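Long-range contacts in endonuclease V (Streptomyces avermitilis, PDB 3GOC), which probably repairs deaminated DNA, cutting the second phosphodiester bond 3' to a deoxyinosine in a magnesium-dependent reaction: residues Val56-Val61 / Ile94-Ala99; Ala60-Ala65 / Asp102-Pro107; Phe148-Pro153 / Val180-Val185; Gly158-Leu163 / Val170-Arg175; Leu174-Gly179 / Lys206-Glu211. All coordinates share one frame; numbering follows the deposited sequence.

In the fold
The five contacts fall into two groups at the two ends of the RNase H-like fold's mixed sheet. Interactions 1 and 2 share strand 55-64, their centres 12 Å apart; the first lies beside two magnesium ions, bound by D46 with D114 and by D46 with D217, the V56 side chain about 9 Å from one. Centred about 28 Å from interaction 1 and 6 Å from each other, interactions 3 and 4 lie at the other, antiparallel end. Interaction 5 joins loops beside them, its centre 11 Å from that of interaction 3. R175 and R208 link this group through V180 O and K181 O. The K206 side chain is about 6 Å from the bound polyol.

Interaction 1: Val56-Val61 / Ile94-Ala99; sequences VVAAAV and IPTVLA
Helix 94-102 packs on one face of the central sheet of the RNase H-like fold, and here its first turn meets strand 55-64. The axes of the short segments approach to 7.2 Å, with chain directions 37° apart. A58 sits at the centre: its methyl CB is 3.6 Å from the carbonyl T96 O and 3.8 Å from V97 CA, so the strand meets helix backbone as well as side chains. T96 brings the other half of the contact. Its CG2, anti to the backbone N (OG1 at chi1 -56°), reaches the strand between V56 O, at 3.7 Å, and A58 CB. On the other branch, T96 OG1 touches V56 CG1 at 3.6 Å, the two side chains sliding past each other in opposite directions. V97 adds CG2 at 4.1 Å from A58 CB and also packs on V47 of the neighbouring strand 41-49, which carries the magnesium ligand D46; the A58 side chain is about 7 Å from that of D46. The opposite face of strand 55-64 receives helix 211-228, against V57 and A59. The buried contact is van der Waals, methyls meeting methyls, carbonyl oxygens, a hydroxyl and a helix CA without a polar bond; the close helix backbone is consistent with the small A58.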
# COMPACT_ATOMS: atom_id res chain seq x y z
N VAL A 56 11.75 5.81 -30.22
CA VAL A 56 11.33 5.82 -28.83
C VAL A 56 11.70 4.46 -28.24
O VAL A 56 11.60 3.43 -28.92
CB VAL A 56 9.80 6.10 -28.69
CG1 VAL A 56 8.98 5.09 -29.48
CG2 VAL A 56 9.41 6.10 -27.21
N VAL A 57 12.17 4.47 -27.00
CA VAL A 57 12.56 3.23 -26.34
C VAL A 57 11.70 3.03 -25.11
O VAL A 57 11.58 3.93 -24.27
CB VAL A 57 14.05 3.27 -25.92
CG1 VAL A 57 14.37 2.06 -25.05
CG2 VAL A 57 14.93 3.27 -27.16
N ALA A 58 11.10 1.85 -25.00
CA ALA A 58 10.25 1.53 -23.87
C ALA A 58 10.90 0.49 -22.99
O ALA A 58 11.66 -0.36 -23.46
CB ALA A 58 8.91 1.02 -24.36
N ALA A 59 10.61 0.57 -21.69
CA ALA A 59 11.13 -0.39 -20.74
C ALA A 59 10.00 -0.87 -19.85
O ALA A 59 9.08 -0.12 -19.52
CB ALA A 59 12.23 0.23 -19.89
N ALA A 60 10.06 -2.14 -19.48
CA ALA A 60 9.08 -2.73 -18.58
C ALA A 60 9.91 -3.44 -17.52
O ALA A 60 10.78 -4.25 -17.84
CB ALA A 60 8.20 -3.72 -19.32
N VAL A 61 9.68 -3.10 -16.26
CA VAL A 61 10.40 -3.72 -15.16
C VAL A 61 9.41 -4.34 -14.21
O VAL A 61 8.57 -3.65 -13.63
CB VAL A 61 11.27 -2.69 -14.41
CG1 VAL A 61 12.01 -3.39 -13.27
CG2 VAL A 61 12.27 -2.04 -15.36
N ILE A 94 2.60 3.63 -27.76
CA ILE A 94 1.91 2.39 -27.44
C ILE A 94 2.49 1.14 -28.11
O ILE A 94 2.70 0.13 -27.45
CB ILE A 94 0.41 2.54 -27.73
CG1 ILE A 94 -0.21 3.35 -26.59
CG2 ILE A 94 -0.27 1.18 -27.85
CD1 ILE A 94 -1.47 4.05 -26.98
N PRO A 95 2.76 1.19 -29.43
CA PRO A 95 3.30 -0.01 -30.08
C PRO A 95 4.61 -0.51 -29.45
O PRO A 95 4.83 -1.72 -29.30
CB PRO A 95 3.51 0.46 -31.52
CG PRO A 95 2.42 1.47 -31.71
CD PRO A 95 2.47 2.25 -30.41
N THR A 96 5.47 0.43 -29.07
CA THR A 96 6.75 0.08 -28.48
C THR A 96 6.60 -0.42 -27.05
O THR A 96 7.33 -1.30 -26.61
CB THR A 96 7.72 1.28 -28.55
OG1 THR A 96 7.85 1.70 -29.91
CG2 THR A 96 9.10 0.89 -28.04
N VAL A 97 5.64 0.15 -26.32
CA VAL A 97 5.38 -0.27 -24.94
C VAL A 97 4.83 -1.70 -24.97
O VAL A 97 5.22 -2.54 -24.15
CB VAL A 97 4.36 0.66 -24.25
CG1 VAL A 97 3.96 0.11 -22.89
CG2 VAL A 97 4.96 2.05 -24.09
N LEU A 98 3.93 -1.97 -25.91
CA LEU A 98 3.36 -3.31 -26.02
C LEU A 98 4.48 -4.31 -26.33
O LEU A 98 4.48 -5.43 -25.83
CB LEU A 98 2.30 -3.36 -27.13
CG LEU A 98 1.00 -2.60 -26.84
CD1 LEU A 98 0.14 -2.57 -28.10
CD2 LEU A 98 0.25 -3.27 -25.69
N ALA A 99 5.45 -3.88 -27.14
CA ALA A 99 6.57 -4.75 -27.50
C ALA A 99 7.46 -5.07 -26.30
O ALA A 99 7.94 -6.20 -26.14
CB ALA A 99 7.40 -4.10 -28.61

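Interaction 2: Ala60-Ala65 / Asp102-Pro107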
# COMPACT_ATOMS: atom_id res chain seq x y z
N ALA A 60 10.06 -2.14 -19.48
CA ALA A 60 9.08 -2.73 -18.58
C ALA A 60 9.91 -3.44 -17.52
O ALA A 60 10.78 -4.25 -17.84
CB ALA A 60 8.20 -3.72 -19.32
N VAL A 61 9.68 -3.10 -16.26
CA VAL A 61 10.40 -3.72 -15.16
C VAL A 61 9.41 -4.34 -14.21
O VAL A 61 8.57 -3.65 -13.63
CB VAL A 61 11.27 -2.69 -14.41
CG1 VAL A 61 12.01 -3.39 -13.27
CG2 VAL A 61 12.27 -2.04 -15.36
N VAL A 62 9.50 -5.66 -14.06
CA VAL A 62 8.60 -6.41 -13.19
C VAL A 62 9.20 -6.60 -11.80
O VAL A 62 10.34 -7.04 -11.66
CB VAL A 62 8.33 -7.82 -13.78
CG1 VAL A 62 7.27 -8.52 -12.95
CG2 VAL A 62 7.89 -7.70 -15.22
N LEU A 63 8.43 -6.24 -10.78
CA LEU A 63 8.88 -6.38 -9.40
C LEU A 63 8.04 -7.40 -8.65
O LEU A 63 6.88 -7.65 -8.99
CB LEU A 63 8.76 -5.05 -8.65
CG LEU A 63 9.35 -3.78 -9.25
CD1 LEU A 63 9.06 -2.61 -8.32
CD2 LEU A 63 10.85 -3.96 -9.44
N ASP A 64 8.64 -7.99 -7.62
CA ASP A 64 7.91 -8.89 -6.75
C ASP A 64 7.25 -7.86 -5.84
O ASP A 64 7.94 -7.09 -5.17
CB ASP A 64 8.87 -9.77 -5.95
CG ASP A 64 8.16 -10.60 -4.90
OD1 ASP A 64 8.27 -10.27 -3.70
OD2 ASP A 64 7.48 -11.58 -5.27
N ALA A 65 5.93 -7.82 -5.83
CA ALA A 65 5.20 -6.83 -5.04
C ALA A 65 5.48 -6.86 -3.55
O ALA A 65 5.52 -5.83 -2.89
CB ALA A 65 3.71 -6.96 -5.30
N ASP A 102 5.60 -7.53 -24.18
CA ASP A 102 5.60 -8.84 -24.83
C ASP A 102 6.94 -9.55 -24.71
O ASP A 102 7.01 -10.78 -24.76
CB ASP A 102 5.23 -8.71 -26.32
CG ASP A 102 3.77 -8.39 -26.53
OD1 ASP A 102 2.96 -8.66 -25.62
OD2 ASP A 102 3.42 -7.89 -27.62
N ALA A 103 8.01 -8.77 -24.54
CA ALA A 103 9.35 -9.33 -24.43
C ALA A 103 9.64 -9.88 -23.03
O ALA A 103 10.66 -10.55 -22.83
CB ALA A 103 10.39 -8.28 -24.80
N LEU A 104 8.77 -9.60 -22.08
CA LEU A 104 8.95 -10.10 -20.72
C LEU A 104 8.75 -11.60 -20.66
O LEU A 104 7.98 -12.16 -21.44
CB LEU A 104 7.97 -9.43 -19.76
CG LEU A 104 8.16 -7.95 -19.46
CD1 LEU A 104 6.95 -7.43 -18.70
CD2 LEU A 104 9.44 -7.74 -18.65
N PRO A 105 9.43 -12.27 -19.74
CA PRO A 105 9.32 -13.72 -19.58
C PRO A 105 8.16 -14.12 -18.67
O PRO A 105 7.91 -15.31 -18.45
CB PRO A 105 10.67 -14.10 -19.00
CG PRO A 105 10.95 -12.95 -18.10
CD PRO A 105 10.56 -11.75 -18.95
N CYS A 106 7.46 -13.13 -18.13
CA CYS A 106 6.34 -13.41 -17.24
C CYS A 106 5.27 -12.33 -17.38
O CYS A 106 5.51 -11.26 -17.96
CB CYS A 106 6.83 -13.44 -15.79
SG CYS A 106 7.52 -11.84 -15.22
N PRO A 107 4.06 -12.59 -16.86
CA PRO A 107 2.99 -11.60 -16.94
C PRO A 107 3.37 -10.42 -16.05
O PRO A 107 4.08 -10.59 -15.06
CB PRO A 107 1.78 -12.36 -16.40
CG PRO A 107 2.08 -13.78 -16.80
CD PRO A 107 3.54 -13.91 -16.45
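No aromatic ring takes part; the flat groups touched are peptide carbonyls, met at their oxygens by methyls: L104 CD2 lies 3.8 Å from A60 O, and V62 CG1 lies 4.3 Å from P107 O. The rest is aliphatic or thiol packing. L104, from the loop that follows helix 94-102, holds CG beside its backbone N and anti to the carbonyl carbon (chi1 -70°), which turns the isobutyl end onto strand 55-64. There the branch CD1 falls between two residues of the strand, 3.6 Å from V62 CG2 and 4.0 Å from A60 CB, while CD2 also touches V62 CG2. The V62 and L104 side chains cross obliquely. With V62 at chi1 -173°, CG2 lies chiefly on L104; CG1, anti to the backbone N, is the nearer branch to C106 SG, at 4.0 Å. The thiol takes the crowded position between its own backbone N and carbonyl carbon (chi1 62°), and this swings it toward the valine. Strands 41-49 and 70-79 flank the site, with R41 against V62 and C106, and A74 against L104. V61 points away, and the V61 and L63 side chains touch helix 211-228. With no polar bond between the two segments, their contact is dispersion packing of A60, V62, L104 and the C106 thiol, which lays the loop, partly buried, on the face of strand 55-64.

Interaction 3: Phe148-Pro153 / Val180-Val185; sequences FSYEDP and VKPVFV
Y150 places CG in the crowded position between its backbone N and carbonyl carbon (chi1 69°), while F184 sets CG anti to its carbonyl carbon (chi1 -53°); together these torsions bring the two rings into a T-shaped pair. The edge of F184 points at the face of Y150, centroids 5.0 Å apart and planes at 65°. F184 CE2 stands over the Y150 face, shifted toward the rim, and comes 3.4 Å from Y150 CE2; F184 CZ is 3.6 Å from Y150 OH. K181, bent at chi2 and chi4, crosses the tyrosine side chain at about a right angle and brings CE within 3.8 Å of Y150 OH. Two prolines extend the apolar patch: P182 CG lies 4.2 Å from Y150 CE1 and 4.1 Å from P153 CG. Both aromatic rings also rest on A173, and L163 packs against each of them. Strand 183-189 and the short, weakly bonded strand 149-150 are not neighbours, since 168-174 and 160-165 run between them. The T-shaped pair thus spans two intervening strands over one face of the antiparallel end of the RNase H-like sheet, the F184 side chain about 9 Å from that of the magnesium ligand D114.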
# COMPACT_ATOMS: atom_id res chain seq x y z
N PHE A 148 -4.82 19.77 -14.21
CA PHE A 148 -5.84 19.45 -13.23
C PHE A 148 -5.64 20.23 -11.93
O PHE A 148 -4.53 20.70 -11.64
CB PHE A 148 -5.84 17.94 -12.95
CG PHE A 148 -5.93 17.11 -14.19
CD1 PHE A 148 -4.90 16.24 -14.55
CD2 PHE A 148 -7.04 17.21 -15.03
CE1 PHE A 148 -4.97 15.49 -15.72
CE2 PHE A 148 -7.12 16.47 -16.21
CZ PHE A 148 -6.08 15.60 -16.55
N SER A 149 -6.70 20.37 -11.15
CA SER A 149 -6.62 21.10 -9.89
C SER A 149 -6.84 20.18 -8.70
O SER A 149 -7.39 19.09 -8.84
CB SER A 149 -7.66 22.21 -9.86
OG SER A 149 -8.97 21.67 -9.79
N TYR A 150 -6.40 20.62 -7.54
CA TYR A 150 -6.55 19.83 -6.33
C TYR A 150 -6.26 20.66 -5.09
O TYR A 150 -5.49 21.62 -5.14
CB TYR A 150 -5.59 18.63 -6.37
CG TYR A 150 -4.12 19.01 -6.26
CD1 TYR A 150 -3.45 18.91 -5.05
CD2 TYR A 150 -3.41 19.46 -7.38
CE1 TYR A 150 -2.10 19.25 -4.94
CE2 TYR A 150 -2.06 19.81 -7.29
CZ TYR A 150 -1.41 19.70 -6.06
OH TYR A 150 -0.08 20.02 -5.96
N GLU A 151 -6.91 20.28 -4.00
CA GLU A 151 -6.71 20.94 -2.72
C GLU A 151 -5.53 20.19 -2.12
O GLU A 151 -5.38 18.98 -2.34
CB GLU A 151 -7.93 20.74 -1.81
CG GLU A 151 -9.22 21.36 -2.32
CD GLU A 151 -9.24 22.87 -2.18
OE1 GLU A 151 -10.28 23.48 -2.54
OE2 GLU A 151 -8.24 23.45 -1.72
N ASP A 152 -4.68 20.88 -1.37
CA ASP A 152 -3.54 20.21 -0.75
C ASP A 152 -4.02 19.08 0.15
O ASP A 152 -4.84 19.29 1.04
CB ASP A 152 -2.72 21.20 0.10
CG ASP A 152 -1.98 22.22 -0.74
OD1 ASP A 152 -1.24 21.81 -1.65
OD2 ASP A 152 -2.14 23.43 -0.47
N PRO A 153 -3.52 17.86 -0.07
CA PRO A 153 -3.95 16.74 0.77
C PRO A 153 -3.31 16.89 2.15
O PRO A 153 -2.45 17.76 2.34
CB PRO A 153 -3.42 15.52 0.02
CG PRO A 153 -2.18 16.04 -0.63
CD PRO A 153 -2.62 17.40 -1.14
N VAL A 180 6.17 16.12 1.91
CA VAL A 180 6.74 16.26 0.57
C VAL A 180 5.62 16.39 -0.47
O VAL A 180 4.52 15.88 -0.27
CB VAL A 180 7.60 15.01 0.21
CG1 VAL A 180 8.14 15.13 -1.20
CG2 VAL A 180 8.74 14.87 1.21
N LYS A 181 5.90 17.10 -1.56
CA LYS A 181 4.95 17.30 -2.66
C LYS A 181 4.30 15.96 -3.06
O LYS A 181 4.98 14.96 -3.21
CB LYS A 181 5.70 17.89 -3.85
CG LYS A 181 5.08 17.65 -5.22
CD LYS A 181 3.78 18.42 -5.39
CE LYS A 181 3.20 18.20 -6.77
NZ LYS A 181 4.14 18.65 -7.85
N PRO A 182 2.96 15.93 -3.23
CA PRO A 182 2.32 14.67 -3.60
C PRO A 182 2.51 14.26 -5.06
O PRO A 182 3.05 15.03 -5.87
CB PRO A 182 0.85 14.91 -3.28
CG PRO A 182 0.70 16.38 -3.56
CD PRO A 182 1.95 16.98 -2.97
N VAL A 183 2.09 13.04 -5.38
CA VAL A 183 2.14 12.56 -6.76
C VAL A 183 0.68 12.49 -7.17
O VAL A 183 -0.21 12.68 -6.33
CB VAL A 183 2.82 11.17 -6.89
CG1 VAL A 183 4.30 11.30 -6.56
CG2 VAL A 183 2.15 10.15 -5.99
N PHE A 184 0.42 12.24 -8.44
CA PHE A 184 -0.94 12.23 -8.94
C PHE A 184 -1.33 10.90 -9.53
O PHE A 184 -0.84 10.49 -10.58
CB PHE A 184 -1.07 13.40 -9.91
CG PHE A 184 -0.62 14.70 -9.30
CD1 PHE A 184 0.72 15.09 -9.37
CD2 PHE A 184 -1.51 15.44 -8.53
CE1 PHE A 184 1.17 16.21 -8.66
CE2 PHE A 184 -1.08 16.56 -7.82
CZ PHE A 184 0.27 16.94 -7.88
N VAL A 185 -2.22 10.24 -8.81
CA VAL A 185 -2.69 8.91 -9.14
C VAL A 185 -4.02 8.87 -9.89
O VAL A 185 -4.97 9.55 -9.51
CB VAL A 185 -2.85 8.10 -7.84
CG1 VAL A 185 -3.30 6.68 -8.13
CG2 VAL A 185 -1.55 8.12 -7.06

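Interaction 4: Gly158-Leu163 / Val170-Arg175; sequences GSAAPL and VGRALR
Strands 160-165 and 168-174 form a beta hairpin interrupted by a classic beta bulge, at the antiparallel end of the RNase H-like sheet. Backbone hydrogen bonds carry it. In the hydrogen-bonded pair A161 with A173, the bond A161 N to A173 O is 3.0 Å and bent (138°), and the return bond A173 N to A161 O is 2.7 Å. At the bulge V170 and G171 both face L163: V170 N gives L163 O a straight 2.8 Å bond, to which G171 N adds a weak one, while L163 N reaches G171 O at 2.8 Å from above the carbonyl plane. Beyond the strand ends, G158 N to R175 O (2.8 Å, 175°) and R175 N to S159 O (2.8 Å) continue the pairing. A160 N and G158 O turn to E23 and R27 of the second subunit. Among CA-H...O contacts, A160 CA approaches A173 O at 3.1 Å. Charged ends go elsewhere: R172 stretches out to a salt bridge with D194, and R175 bends back to the carbonyls of P153, G154 and V180. Apolar contacts include L163 CG with V170 CG2 at the bulge and A160 CB with L174 CD1, the same methyl that rests 3.5 Å from S159 O.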
# COMPACT_ATOMS: atom_id res chain seq x y z
N GLY A 158 0.12 9.06 3.01
CA GLY A 158 -1.13 8.32 2.97
C GLY A 158 -2.32 9.23 2.69
O GLY A 158 -3.36 8.78 2.19
N SER A 159 -2.16 10.51 3.00
CA SER A 159 -3.20 11.50 2.78
C SER A 159 -3.47 11.68 1.28
O SER A 159 -2.55 11.61 0.46
CB SER A 159 -2.78 12.85 3.36
OG SER A 159 -2.53 12.76 4.75
N ALA A 160 -4.72 11.93 0.94
CA ALA A 160 -5.10 12.12 -0.45
C ALA A 160 -6.11 13.25 -0.59
O ALA A 160 -6.68 13.72 0.40
CB ALA A 160 -5.68 10.82 -1.01
N ALA A 161 -6.31 13.68 -1.82
CA ALA A 161 -7.27 14.73 -2.12
C ALA A 161 -7.70 14.51 -3.56
O ALA A 161 -6.94 14.01 -4.38
CB ALA A 161 -6.64 16.10 -1.95
N PRO A 162 -8.94 14.87 -3.89
CA PRO A 162 -9.43 14.70 -5.26
C PRO A 162 -8.64 15.51 -6.29
O PRO A 162 -8.29 16.67 -6.05
CB PRO A 162 -10.88 15.18 -5.16
CG PRO A 162 -11.25 14.87 -3.74
CD PRO A 162 -10.03 15.31 -2.99
N LEU A 163 -8.34 14.89 -7.42
CA LEU A 163 -7.65 15.56 -8.52
C LEU A 163 -8.79 15.85 -9.49
O LEU A 163 -9.47 14.93 -9.94
CB LEU A 163 -6.62 14.63 -9.17
CG LEU A 163 -5.76 15.27 -10.27
CD1 LEU A 163 -4.94 16.42 -9.69
CD2 LEU A 163 -4.84 14.21 -10.87
N VAL A 170 -10.88 12.98 -11.46
CA VAL A 170 -10.24 12.10 -12.43
C VAL A 170 -9.06 11.35 -11.81
O VAL A 170 -8.35 10.62 -12.51
CB VAL A 170 -9.75 12.89 -13.67
CG1 VAL A 170 -10.95 13.44 -14.43
CG2 VAL A 170 -8.82 14.02 -13.25
N GLY A 171 -8.87 11.53 -10.51
CA GLY A 171 -7.79 10.87 -9.81
C GLY A 171 -7.61 11.48 -8.43
O GLY A 171 -8.51 12.13 -7.91
N ARG A 172 -6.44 11.26 -7.83
CA ARG A 172 -6.17 11.81 -6.52
C ARG A 172 -4.74 12.28 -6.35
O ARG A 172 -3.82 11.68 -6.90
CB ARG A 172 -6.45 10.78 -5.42
CG ARG A 172 -7.90 10.45 -5.21
CD ARG A 172 -8.05 9.31 -4.22
NE ARG A 172 -9.43 8.85 -4.14
CZ ARG A 172 -9.81 7.71 -3.58
NH1 ARG A 172 -11.09 7.38 -3.55
NH2 ARG A 172 -8.90 6.90 -3.04
N ALA A 173 -4.57 13.37 -5.61
CA ALA A 173 -3.23 13.84 -5.30
C ALA A 173 -2.95 12.99 -4.06
O ALA A 173 -3.74 12.97 -3.11
CB ALA A 173 -3.25 15.32 -4.94
N LEU A 174 -1.84 12.25 -4.07
CA LEU A 174 -1.51 11.36 -2.97
C LEU A 174 -0.17 11.68 -2.33
O LEU A 174 0.84 11.78 -3.02
CB LEU A 174 -1.47 9.91 -3.49
CG LEU A 174 -1.12 8.82 -2.48
CD1 LEU A 174 -2.25 8.68 -1.47
CD2 LEU A 174 -0.90 7.50 -3.21
N ARG A 175 -0.18 11.84 -1.01
CA ARG A 175 1.03 12.13 -0.27
C ARG A 175 1.78 10.82 -0.08
O ARG A 175 1.39 9.99 0.74
CB ARG A 175 0.68 12.73 1.11
CG ARG A 175 1.87 13.28 1.88
CD ARG A 175 2.28 14.65 1.37
NE ARG A 175 1.26 15.67 1.66
CZ ARG A 175 1.34 16.94 1.29
NH1 ARG A 175 2.38 17.38 0.60
NH2 ARG A 175 0.36 17.79 1.60

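Interaction 5: Leu174-Gly179 / Lys206-Glu211; sequences LRTQSG and KYRIPE
This is a surface contact between two loops of the RNase H-like fold: 174-179 leaves strand 168-174 on its way to strand 183-189, while the other loop, 206-211, leads from helix 193-202 into helix 211-228, with P210 at the N-cap position. The side chains of T176 and Q177 grip the backbone of the second loop. T176 sets OG1 in the crowded position between its backbone N and carbonyl carbon (chi1 49°), from where the hydroxyl donates a 2.8 Å hydrogen bond to R208 O. It lies in the carbonyl plane, on a lone pair, with a C=O...OG1 angle of 115°. T176 is buried, and its own carbonyl O is bonded by R157 NH2. Q177 folds at chi2 (-58°), laying its chain alongside the backbone of residues 206-208: CG is 3.6 Å from both Y207 C and R208 N, and the amide tip follows. Q177 NE2 makes a weak hydrogen bond to Y207 O at 3.3 Å, and a second weak one to T204 O, so the amide is spread over two carbonyls of the same loop rather than fixed by one. R208 passes the contact with its chain extended from CG to NE and carries the guanidinium away to K181 O by NE, and to the carbonyls of P182 and K143 by NH2, tying this loop to the residues just before strand 183-189 and to the loop after strand 138-142. S178 turns to the second subunit, its OG bonded to the backbone N of G9 there. Where the arginine chain leaves, R208 CG lies 3.6 Å from T176 OG1.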
# COMPACT_ATOMS: atom_id res chain seq x y z
N LEU A 174 -1.84 12.25 -4.07
CA LEU A 174 -1.51 11.36 -2.97
C LEU A 174 -0.17 11.68 -2.33
O LEU A 174 0.84 11.78 -3.02
CB LEU A 174 -1.47 9.91 -3.49
CG LEU A 174 -1.12 8.82 -2.48
CD1 LEU A 174 -2.25 8.68 -1.47
CD2 LEU A 174 -0.90 7.50 -3.21
N ARG A 175 -0.18 11.84 -1.01
CA ARG A 175 1.03 12.13 -0.27
C ARG A 175 1.78 10.82 -0.08
O ARG A 175 1.39 9.99 0.74
CB ARG A 175 0.68 12.73 1.11
CG ARG A 175 1.87 13.28 1.88
CD ARG A 175 2.28 14.65 1.37
NE ARG A 175 1.26 15.67 1.66
CZ ARG A 175 1.34 16.94 1.29
NH1 ARG A 175 2.38 17.38 0.60
NH2 ARG A 175 0.36 17.79 1.60
N THR A 176 2.85 10.61 -0.85
CA THR A 176 3.63 9.38 -0.73
C THR A 176 4.75 9.54 0.29
O THR A 176 5.24 8.56 0.84
CB THR A 176 4.22 8.95 -2.10
OG1 THR A 176 4.87 10.08 -2.72
CG2 THR A 176 3.11 8.44 -3.02
N GLN A 177 5.15 10.79 0.54
CA GLN A 177 6.18 11.06 1.54
C GLN A 177 5.75 12.24 2.40
O GLN A 177 5.29 13.27 1.90
CB GLN A 177 7.53 11.35 0.87
CG GLN A 177 8.24 10.11 0.34
CD GLN A 177 8.52 9.08 1.43
OE1 GLN A 177 8.94 9.43 2.54
NE2 GLN A 177 8.28 7.81 1.12
N SER A 178 5.90 12.08 3.71
CA SER A 178 5.52 13.07 4.70
C SER A 178 6.07 14.46 4.42
O SER A 178 7.27 14.65 4.25
CB SER A 178 5.99 12.61 6.08
OG SER A 178 5.39 13.38 7.11
N GLY A 179 5.16 15.43 4.38
CA GLY A 179 5.53 16.82 4.14
C GLY A 179 6.14 17.12 2.79
O GLY A 179 6.57 18.25 2.54
N LYS A 206 10.08 4.36 0.61
CA LYS A 206 11.32 5.11 0.74
C LYS A 206 11.38 6.41 -0.05
O LYS A 206 11.94 7.40 0.43
CB LYS A 206 12.51 4.23 0.32
CG LYS A 206 12.56 2.88 1.00
CD LYS A 206 13.64 2.01 0.39
CE LYS A 206 13.61 0.60 0.96
NZ LYS A 206 14.65 -0.27 0.33
N TYR A 207 10.80 6.42 -1.24
CA TYR A 207 10.83 7.61 -2.09
C TYR A 207 9.46 8.17 -2.42
O TYR A 207 8.44 7.53 -2.18
CB TYR A 207 11.55 7.29 -3.41
CG TYR A 207 12.87 6.59 -3.26
CD1 TYR A 207 12.95 5.20 -3.34
CD2 TYR A 207 14.04 7.31 -3.04
CE1 TYR A 207 14.18 4.54 -3.20
CE2 TYR A 207 15.27 6.66 -2.90
CZ TYR A 207 15.33 5.29 -2.98
OH TYR A 207 16.54 4.65 -2.84
N ARG A 208 9.46 9.37 -2.98
CA ARG A 208 8.22 10.01 -3.39
C ARG A 208 7.68 9.33 -4.65
O ARG A 208 6.48 9.15 -4.81
CB ARG A 208 8.47 11.49 -3.67
CG ARG A 208 7.30 12.19 -4.34
CD ARG A 208 7.63 13.63 -4.73
NE ARG A 208 6.52 14.23 -5.45
CZ ARG A 208 6.59 14.66 -6.71
NH1 ARG A 208 7.72 14.56 -7.40
NH2 ARG A 208 5.51 15.17 -7.28
N ILE A 209 8.60 8.97 -5.55
CA ILE A 209 8.26 8.34 -6.83
C ILE A 209 8.24 6.81 -6.70
O ILE A 209 9.15 6.23 -6.11
CB ILE A 209 9.29 8.73 -7.91
CG1 ILE A 209 9.39 10.25 -8.03
CG2 ILE A 209 8.92 8.11 -9.26
CD1 ILE A 209 8.07 10.94 -8.38
N PRO A 210 7.21 6.15 -7.25
CA PRO A 210 7.12 4.69 -7.17
C PRO A 210 8.38 4.01 -7.69
O PRO A 210 8.95 4.43 -8.71
CB PRO A 210 5.91 4.37 -8.05
CG PRO A 210 5.03 5.54 -7.82
CD PRO A 210 6.00 6.71 -7.87
N GLU A 211 8.83 2.95 -7.02
CA GLU A 211 10.03 2.25 -7.45
C GLU A 211 9.88 1.69 -8.85
O GLU A 211 10.87 1.55 -9.57
CB GLU A 211 10.37 1.14 -6.44
CG GLU A 211 10.91 1.71 -5.14
CD GLU A 211 11.51 0.67 -4.21
OE1 GLU A 211 12.20 -0.25 -4.70
OE2 GLU A 211 11.31 0.79 -2.98